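PDB 2VAP: cell division protein FtsZ 1 from Methanocaldococcus jannaschii, which binds GTP, probably hydrolyses it, and is thought to polymerise into the contractile Z ring at the future division site, which recruits other division proteins. Local coordinates for residues Lys228-Val242 against Asn314-Asn326. Numbering follows the deposited sequence.
Sequences KDGLINVDFADVKAV and NATIIWGATIDEN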
loop_
_atom_site.group_PDB
_atom_site.type_symbol
_atom_site.label_atom_id
_atom_site.label_comp_id
_atom_site.label_asym_id
_atom_site.label_seq_id
_atom_site.Cartn_x
_atom_site.Cartn_y
_atom_site.Cartn_z
ATOM N N LYS A 228 3.539 9.263 -11.003
ATOM C CA LYS A 228 3.019 9.205 -12.370
ATOM C C LYS A 228 2.618 10.580 -12.896
ATOM O O LYS A 228 2.167 11.441 -12.138
ATOM C CB LYS A 228 1.836 8.232 -12.447
ATOM C CG LYS A 228 1.368 7.896 -13.860
ATOM C CD LYS A 228 0.308 6.808 -13.843
ATOM C CE LYS A 228 -0.189 6.500 -15.247
ATOM N NZ LYS A 228 -1.101 5.323 -15.266
ATOM N N ASP A 229 2.799 10.775 -14.201
ATOM C CA ASP A 229 2.302 11.963 -14.884
ATOM C C ASP A 229 0.786 12.009 -14.734
ATOM O O ASP A 229 0.107 11.003 -14.937
ATOM C CB ASP A 229 2.673 11.918 -16.365
ATOM C CG ASP A 229 2.293 13.185 -17.098
ATOM O OD1 ASP A 229 1.246 13.188 -17.782
ATOM O OD2 ASP A 229 3.033 14.181 -16.982
ATOM N N GLY A 230 0.260 13.170 -14.361
ATOM C CA GLY A 230 -1.173 13.295 -14.133
ATOM C C GLY A 230 -1.779 14.613 -14.561
ATOM O O GLY A 230 -1.064 15.563 -14.900
ATOM N N LEU A 231 -3.110 14.654 -14.556
ATOM C CA LEU A 231 -3.857 15.897 -14.708
ATOM C C LEU A 231 -3.514 16.789 -13.524
ATOM O O LEU A 231 -3.256 17.984 -13.684
ATOM C CB LEU A 231 -5.366 15.629 -14.731
ATOM C CG LEU A 231 -6.023 14.976 -15.949
ATOM C CD1 LEU A 231 -5.857 13.465 -15.930
ATOM C CD2 LEU A 231 -7.499 15.339 -15.983
ATOM N N ILE A 232 -3.519 16.179 -12.339
ATOM C CA ILE A 232 -3.127 16.828 -11.094
ATOM C C ILE A 232 -2.076 15.962 -10.406
ATOM O O ILE A 232 -2.376 14.860 -9.934
ATOM C CB ILE A 232 -4.342 17.036 -10.147
ATOM C CG1 ILE A 232 -5.417 17.909 -10.811
ATOM C CG2 ILE A 232 -3.900 17.605 -8.787
ATOM C CD1 ILE A 232 -4.979 19.326 -11.158
ATOM N N ASN A 233 -0.843 16.459 -10.369
ATOM C CA ASN A 233 0.244 15.770 -9.683
ATOM C C ASN A 233 0.328 16.205 -8.225
ATOM O O ASN A 233 -0.090 17.310 -7.874
ATOM C CB ASN A 233 1.579 16.015 -10.391
ATOM C CG ASN A 233 2.717 15.176 -9.817
ATOM O OD1 ASN A 233 3.795 15.694 -9.530
ATOM N ND2 ASN A 233 2.480 13.875 -9.652
ATOM N N VAL A 234 0.867 15.326 -7.384
ATOM C CA VAL A 234 0.970 15.586 -5.954
ATOM C C VAL A 234 2.424 15.786 -5.529
ATOM O O VAL A 234 3.313 15.025 -5.921
ATOM C CB VAL A 234 0.321 14.455 -5.117
ATOM C CG1 VAL A 234 0.266 14.845 -3.654
ATOM C CG2 VAL A 234 -1.083 14.148 -5.624
ATOM N N ASP A 235 2.645 16.833 -4.740
ATOM C CA ASP A 235 3.942 17.132 -4.144
ATOM C C ASP A 235 4.196 16.147 -3.008
ATOM O O ASP A 235 3.316 15.918 -2.174
ATOM C CB ASP A 235 3.928 18.572 -3.612
ATOM C CG ASP A 235 5.302 19.067 -3.164
ATOM O OD1 ASP A 235 5.445 20.296 -2.996
ATOM O OD2 ASP A 235 6.231 18.252 -2.971
ATOM N N PHE A 236 5.395 15.567 -2.980
ATOM C CA PHE A 236 5.784 14.643 -1.910
ATOM C C PHE A 236 5.628 15.275 -0.525
ATOM O O PHE A 236 5.283 14.589 0.439
ATOM C CB PHE A 236 7.217 14.134 -2.113
ATOM C CG PHE A 236 7.715 13.254 -0.997
ATOM C CD1 PHE A 236 7.111 12.026 -0.732
ATOM C CD2 PHE A 236 8.796 13.651 -0.214
ATOM C CE1 PHE A 236 7.572 11.210 0.300
ATOM C CE2 PHE A 236 9.264 12.841 0.820
ATOM C CZ PHE A 236 8.650 11.619 1.077
ATOM N N ALA A 237 5.873 16.583 -0.444
ATOM C CA ALA A 237 5.700 17.343 0.794
ATOM C C ALA A 237 4.268 17.259 1.326
ATOM O O ALA A 237 4.058 17.148 2.536
ATOM C CB ALA A 237 6.108 18.796 0.584
ATOM N N ASP A 238 3.294 17.304 0.418
ATOM C CA ASP A 238 1.879 17.212 0.778
ATOM C C ASP A 238 1.477 15.799 1.200
ATOM O O ASP A 238 0.654 15.628 2.101
ATOM C CB ASP A 238 0.995 17.704 -0.374
ATOM C CG ASP A 238 1.121 19.202 -0.612
ATOM O OD1 ASP A 238 1.432 19.946 0.343
ATOM O OD2 ASP A 238 0.904 19.639 -1.761
ATOM N N VAL A 239 2.058 14.795 0.544
ATOM C CA VAL A 239 1.861 13.395 0.929
ATOM C C VAL A 239 2.452 13.155 2.319
ATOM O O VAL A 239 1.811 12.544 3.177
ATOM C CB VAL A 239 2.479 12.419 -0.106
ATOM C CG1 VAL A 239 2.517 10.989 0.429
ATOM C CG2 VAL A 239 1.704 12.470 -1.408
ATOM N N LYS A 240 3.665 13.663 2.533
ATOM C CA LYS A 240 4.356 13.544 3.815
ATOM C C LYS A 240 3.559 14.190 4.952
ATOM O O LYS A 240 3.514 13.657 6.058
ATOM C CB LYS A 240 5.757 14.158 3.724
ATOM C CG LYS A 240 6.763 13.568 4.697
ATOM C CD LYS A 240 8.143 14.174 4.505
ATOM C CE LYS A 240 9.148 13.573 5.476
ATOM N NZ LYS A 240 10.507 14.154 5.301
ATOM N N ALA A 241 2.920 15.323 4.663
ATOM C CA ALA A 241 2.107 16.048 5.645
ATOM C C ALA A 241 0.944 15.213 6.190
ATOM O O ALA A 241 0.592 15.324 7.366
ATOM C CB ALA A 241 1.595 17.354 5.050
ATOM N N VAL A 242 0.359 14.383 5.330
ATOM C CA VAL A 242 -0.751 13.507 5.714
ATOM C C VAL A 242 -0.252 12.176 6.281
ATOM O O VAL A 242 -0.817 11.656 7.248
ATOM C CB VAL A 242 -1.720 13.265 4.521
ATOM C CG1 VAL A 242 -2.717 12.148 4.824
ATOM C CG2 VAL A 242 -2.459 14.546 4.175
ATOM N N ASN A 314 -12.555 18.875 9.428
ATOM C CA ASN A 314 -11.187 19.200 9.832
ATOM C C ASN A 314 -10.124 18.269 9.237
ATOM O O ASN A 314 -8.925 18.481 9.439
ATOM C CB ASN A 314 -11.073 19.226 11.361
ATOM C CG ASN A 314 -11.875 20.354 11.991
ATOM O OD1 ASN A 314 -11.820 21.500 11.544
ATOM N ND2 ASN A 314 -12.618 20.031 13.044
ATOM N N ALA A 315 -10.566 17.248 8.502
ATOM C CA ALA A 315 -9.658 16.262 7.911
ATOM C C ALA A 315 -8.812 16.852 6.785
ATOM O O ALA A 315 -9.314 17.604 5.947
ATOM C CB ALA A 315 -10.432 15.047 7.416
ATOM N N THR A 316 -7.527 16.505 6.783
ATOM C CA THR A 316 -6.595 16.959 5.753
ATOM C C THR A 316 -6.652 16.012 4.559
ATOM O O THR A 316 -6.273 14.842 4.661
ATOM C CB THR A 316 -5.147 17.050 6.289
ATOM O OG1 THR A 316 -5.135 17.770 7.529
ATOM C CG2 THR A 316 -4.242 17.761 5.289
ATOM N N ILE A 317 -7.127 16.527 3.429
ATOM C CA ILE A 317 -7.332 15.715 2.232
ATOM C C ILE A 317 -6.365 16.110 1.116
ATOM O O ILE A 317 -6.291 17.279 0.730
ATOM C CB ILE A 317 -8.802 15.795 1.743
ATOM C CG1 ILE A 317 -9.748 15.235 2.813
ATOM C CG2 ILE A 317 -8.982 15.045 0.424
ATOM C CD1 ILE A 317 -11.188 15.685 2.676
ATOM N N ILE A 318 -5.626 15.122 0.617
ATOM C CA ILE A 318 -4.708 15.309 -0.505
ATOM C C ILE A 318 -5.171 14.440 -1.674
ATOM O O ILE A 318 -5.513 13.273 -1.486
ATOM C CB ILE A 318 -3.243 14.977 -0.101
ATOM C CG1 ILE A 318 -2.718 15.977 0.944
ATOM C CG2 ILE A 318 -2.324 14.922 -1.320
ATOM C CD1 ILE A 318 -2.721 17.447 0.519
ATOM N N TRP A 319 -5.180 15.013 -2.875
ATOM C CA TRP A 319 -5.754 14.338 -4.038
ATOM C C TRP A 319 -4.937 14.504 -5.318
ATOM O O TRP A 319 -4.203 15.479 -5.485
ATOM C CB TRP A 319 -7.187 14.826 -4.273
ATOM C CG TRP A 319 -7.265 16.241 -4.766
ATOM C CD1 TRP A 319 -7.114 17.378 -4.024
ATOM C CD2 TRP A 319 -7.513 16.668 -6.110
ATOM N NE1 TRP A 319 -7.250 18.487 -4.824
ATOM C CE2 TRP A 319 -7.498 18.081 -6.108
ATOM C CE3 TRP A 319 -7.750 15.995 -7.316
ATOM C CZ2 TRP A 319 -7.708 18.833 -7.267
ATOM C CZ3 TRP A 319 -7.962 16.744 -8.468
ATOM C CH2 TRP A 319 -7.941 18.150 -8.432
ATOM N N GLY A 320 -5.083 13.536 -6.216
ATOM C CA GLY A 320 -4.475 13.593 -7.539
ATOM C C GLY A 320 -5.360 12.921 -8.572
ATOM O O GLY A 320 -6.310 12.214 -8.223
ATOM N N ALA A 321 -5.051 13.149 -9.844
ATOM C CA ALA A 321 -5.799 12.548 -10.944
ATOM C C ALA A 321 -4.858 12.168 -12.079
ATOM O O ALA A 321 -4.058 12.989 -12.531
ATOM C CB ALA A 321 -6.885 13.496 -11.437
ATOM N N THR A 322 -4.949 10.916 -12.524
ATOM C CA THR A 322 -4.095 10.403 -13.598
ATOM C C THR A 322 -4.902 9.635 -14.641
ATOM O O THR A 322 -6.003 9.153 -14.360
ATOM C CB THR A 322 -2.981 9.465 -13.066
ATOM O OG1 THR A 322 -3.570 8.304 -12.464
ATOM C CG2 THR A 322 -2.089 10.179 -12.054
ATOM N N ILE A 323 -4.339 9.525 -15.840
ATOM C CA ILE A 323 -4.930 8.725 -16.906
ATOM C C ILE A 323 -4.350 7.312 -16.886
ATOM O O ILE A 323 -3.130 7.128 -16.895
ATOM C CB ILE A 323 -4.710 9.373 -18.299
ATOM C CG1 ILE A 323 -5.393 10.741 -18.366
ATOM C CG2 ILE A 323 -5.237 8.463 -19.415
ATOM C CD1 ILE A 323 -4.808 11.680 -19.400
ATOM N N ASP A 324 -5.236 6.321 -16.838
ATOM C CA ASP A 324 -4.855 4.924 -16.991
ATOM C C ASP A 324 -5.301 4.464 -18.376
ATOM O O ASP A 324 -6.498 4.419 -18.671
ATOM C CB ASP A 324 -5.497 4.066 -15.892
ATOM C CG ASP A 324 -4.952 2.640 -15.849
ATOM O OD1 ASP A 324 -4.229 2.221 -16.780
ATOM O OD2 ASP A 324 -5.256 1.928 -14.868
ATOM N N GLU A 325 -4.322 4.135 -19.218
ATOM C CA GLU A 325 -4.565 3.756 -20.616
ATOM C C GLU A 325 -5.363 2.457 -20.770
ATOM O O GLU A 325 -6.016 2.245 -21.795
ATOM C CB GLU A 325 -3.246 3.677 -21.399
ATOM C CG GLU A 325 -2.209 2.703 -20.832
ATOM C CD GLU A 325 -0.924 2.659 -21.643
ATOM O OE1 GLU A 325 -0.287 1.585 -21.684
ATOM O OE2 GLU A 325 -0.546 3.691 -22.241
ATOM N N ASN A 326 -5.305 1.601 -19.751
ATOM C CA ASN A 326 -6.061 0.350 -19.734
ATOM C C ASN A 326 -7.565 0.566 -19.557
ATOM O O ASN A 326 -8.370 -0.285 -19.942
ATOM C CB ASN A 326 -5.527 -0.590 -18.647
ATOM C CG ASN A 326 -4.078 -0.998 -18.879
ATOM O OD1 ASN A 326 -3.268 -0.996 -17.951
ATOM N ND2 ASN A 326 -3.747 -1.350 -20.117
HETATM O O HOH W 1 -3.160 5.666 -13.412
HETATM O O HOH W 2 -1.306 4.448 -18.029
HETATM O O HOH W 3 -1.977 10.852 -16.567
#
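Ile232 lies across the indole of Trp319: its CG2 stands 4.1 Å from the centroid of the six-membered ring, 11° off the normal, a CH-pi contact over the face, while CG1 reaches the rim at CH2 (3.5 Å). Backbone bonds bring Ile232 alongside the strand. Ile232 N gives a nearly straight bond (167°) to Ala321 O and Ala321 N returns one to Ile232 O; Leu231 N adds a weak bond to the same Ala321 O, so Leu231 and Ile232 together face Ala321 as a classic beta bulge. Leu231 CD1 meets Ile323 CG1 at 3.7 Å, the two side chains crossing at about a right angle. Lys228, with CG anti to the backbone N (chi1 -170°) and the chain extended beyond, carries NZ to Ile323 O (3.2 Å) and to two waters, one shared with Thr322 OG1, which also bonds His288. A methionine in place of Lys228 would probably leave Ile323 O without this donor and each of the two waters short of one partner. Farther along, Val234 CG1 presses on Ile318 CG2 at a tight 3.5 Å, and Val242 and Ile318 lie alongside each other pointing opposite ways, with Val242 CG2 3.5 Å from Ile318 CG1. The segment 228-242, leaving helix 204-227 and entering helix 236-243, thus runs along the outermost strand 316-323 of the C-terminal domain's mixed sheet, next to strand 284-291, with helix 297-310 also packing against Trp319.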